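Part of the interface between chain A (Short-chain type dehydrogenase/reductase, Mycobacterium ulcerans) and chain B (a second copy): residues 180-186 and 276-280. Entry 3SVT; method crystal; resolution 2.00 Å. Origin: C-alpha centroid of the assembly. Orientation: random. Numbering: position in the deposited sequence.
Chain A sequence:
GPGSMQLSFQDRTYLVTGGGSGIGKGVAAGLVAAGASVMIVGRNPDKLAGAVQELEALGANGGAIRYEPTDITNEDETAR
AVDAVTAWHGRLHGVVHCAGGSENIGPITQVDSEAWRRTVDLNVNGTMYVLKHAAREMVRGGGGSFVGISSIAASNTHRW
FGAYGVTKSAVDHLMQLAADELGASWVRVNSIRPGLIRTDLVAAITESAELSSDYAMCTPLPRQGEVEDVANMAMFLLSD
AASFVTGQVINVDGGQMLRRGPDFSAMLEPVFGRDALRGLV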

# COMPACT_ATOMS: atom_id res chain seq x y z
N ASP A 180 8.61 4.61 14.28
CA ASP A 180 9.92 4.06 13.99
C ASP A 180 10.93 4.62 15.01
O ASP A 180 11.63 3.87 15.70
CB ASP A 180 10.29 4.34 12.54
CG ASP A 180 11.39 3.45 12.00
OD1 ASP A 180 11.91 2.60 12.75
OD2 ASP A 180 11.72 3.60 10.79
N GLU A 181 10.94 5.94 15.14
CA GLU A 181 11.85 6.64 16.03
C GLU A 181 11.65 6.36 17.51
O GLU A 181 12.63 6.37 18.25
CB GLU A 181 11.80 8.17 15.81
CG GLU A 181 12.47 8.64 14.55
CD GLU A 181 12.50 10.16 14.39
OE1 GLU A 181 12.48 10.89 15.41
OE2 GLU A 181 12.57 10.63 13.23
N LEU A 182 10.39 6.22 17.95
CA LEU A 182 10.06 6.28 19.35
C LEU A 182 9.78 4.90 20.00
O LEU A 182 9.61 4.83 21.22
CB LEU A 182 8.85 7.22 19.59
CG LEU A 182 8.96 8.70 19.16
CD1 LEU A 182 7.62 9.45 19.37
CD2 LEU A 182 10.09 9.39 19.92
N GLY A 183 9.77 3.81 19.22
CA GLY A 183 9.45 2.48 19.77
C GLY A 183 10.43 2.03 20.85
O GLY A 183 10.06 1.37 21.82
N ALA A 184 11.70 2.39 20.66
CA ALA A 184 12.73 2.09 21.63
C ALA A 184 12.44 2.69 23.02
O ALA A 184 13.03 2.25 24.02
CB ALA A 184 14.10 2.59 21.11
N SER A 185 11.62 3.74 23.06
CA SER A 185 11.19 4.40 24.31
C SER A 185 9.75 3.99 24.70
O SER A 185 9.12 4.63 25.57
CB SER A 185 11.24 5.93 24.16
OG SER A 185 12.56 6.42 23.87
N TRP A 186 9.29 2.90 24.11
CA TRP A 186 7.97 2.33 24.44
C TRP A 186 6.80 3.30 24.18
O TRP A 186 5.73 3.25 24.85
CB TRP A 186 7.94 1.84 25.91
CG TRP A 186 8.93 0.78 26.22
CD1 TRP A 186 10.15 0.96 26.78
CD2 TRP A 186 8.78 -0.63 26.01
NE1 TRP A 186 10.78 -0.26 26.93
CE2 TRP A 186 9.96 -1.25 26.46
CE3 TRP A 186 7.77 -1.43 25.47
CZ2 TRP A 186 10.17 -2.62 26.39
CZ3 TRP A 186 7.98 -2.82 25.41
CH2 TRP A 186 9.17 -3.39 25.88
N ALA B 276 18.78 10.69 22.80
CA ALA B 276 18.08 11.71 22.01
C ALA B 276 17.42 11.12 20.78
O ALA B 276 16.30 11.52 20.39
CB ALA B 276 19.05 12.84 21.61
N LEU B 277 18.09 10.13 20.17
CA LEU B 277 17.59 9.52 18.93
C LEU B 277 16.36 8.63 19.12
O LEU B 277 15.73 8.24 18.15
CB LEU B 277 18.70 8.72 18.24
CG LEU B 277 19.93 9.49 17.75
CD1 LEU B 277 20.93 8.52 17.09
CD2 LEU B 277 19.57 10.64 16.82
N ARG B 278 16.03 8.31 20.37
CA ARG B 278 14.78 7.63 20.70
C ARG B 278 13.84 8.58 21.43
O ARG B 278 12.89 8.14 22.07
CB ARG B 278 15.05 6.36 21.51
CG ARG B 278 15.50 6.60 22.90
CD ARG B 278 15.71 5.29 23.65
NE ARG B 278 16.45 5.60 24.85
CZ ARG B 278 15.94 6.17 25.95
NH1 ARG B 278 14.64 6.46 26.04
NH2 ARG B 278 16.75 6.41 26.97
N GLY B 279 14.11 9.89 21.34
CA GLY B 279 13.16 10.91 21.79
C GLY B 279 13.42 11.54 23.17
O GLY B 279 12.64 12.36 23.62
N LEU B 280 14.51 11.18 23.85
CA LEU B 280 14.77 11.77 25.17
C LEU B 280 15.26 13.20 25.02
O LEU B 280 16.22 13.45 24.27
CB LEU B 280 15.78 10.94 25.99
CG LEU B 280 15.95 11.34 27.45
CD1 LEU B 280 14.59 11.31 28.21
CD2 LEU B 280 17.01 10.47 28.18
O HOH W 1 15.05 5.46 17.80

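The contact centres on one pair of residues, A:Ser185 and B:Arg278. The hydroxyl A:Ser185 OG donates a hydrogen bond to the carbonyl B:Arg278 O at 2.5 Å, a short distance for such a bond. A:Ser185 OG also accepts a hydrogen bond from B:Arg278 NH1 at 3.0 Å, with an N-H...O angle of 163°. One serine oxygen thus answers both the backbone and the side chain of the arginine. Serine suits this buried place because its hydroxyl can donate and accept at once.

The side chains are arranged to allow this. The CA-to-CB bond of A:Ser185 points toward chain B, and its chi1 is m. B:Arg278 starts sideways, with chi1 p and then chi2 and chi3 both t. The chain is extended up to a chi4 of 76°, which turns the guanidinium. Its length brings NH1 round to A:Ser185 OG. A:Ser185 OG lies at the edge of that group, near its plane, where an N-H can point at it. B:Arg278 NH2 is hydrogen-bonded to a residue close to these stretches. The arginine has the largest covered area of the residues here, 95 Å² of its surface.

A second link involves backbone carbonyls. A:Glu181 O receives a CA-H...O contact from B:Arg278 CA at 3.5 Å, with an angle of 160° at the hydrogen. A:Glu181 O and B:Leu277 O lie 3.6 Å apart, and neither can donate to the other. Water 1 lies within hydrogen-bonding distance of both: its oxygen is 2.6 Å from A:Glu181 O and 2.9 Å from B:Leu277 O.

Packing surrounds these polar contacts. A:Leu182 is buried. Its CA-to-CB bond points sideways, but the end of the side chain comes nearer to chain B. The long apolar side chain can reach the backbone of B:Gly279. A:Leu182 CD2 is 3.7 Å from B:Arg278 O and 3.9 Å from B:Gly279 CA. B:Gly279 has no side chain, which leaves room for that methyl. A CB there would sit 2.7 Å from A:Leu182 CD2, a clash. The backbone of B:Gly279, with phi 100° and psi 4°, also calls for glycine by itself, since a CB would be jammed against the preceding carbonyl oxygen.

A:Ala184 is exposed, and its CA-to-CB bond points toward chain B. A:Ala184 CB meets B:Arg278 CB at 3.9 Å, a small apolar contact beside the polar pair.

Within chain A, A:Ser185 N donates to A:Leu182 O at 2.9 Å. Together the two stretches bury 257 Å², both sides summed.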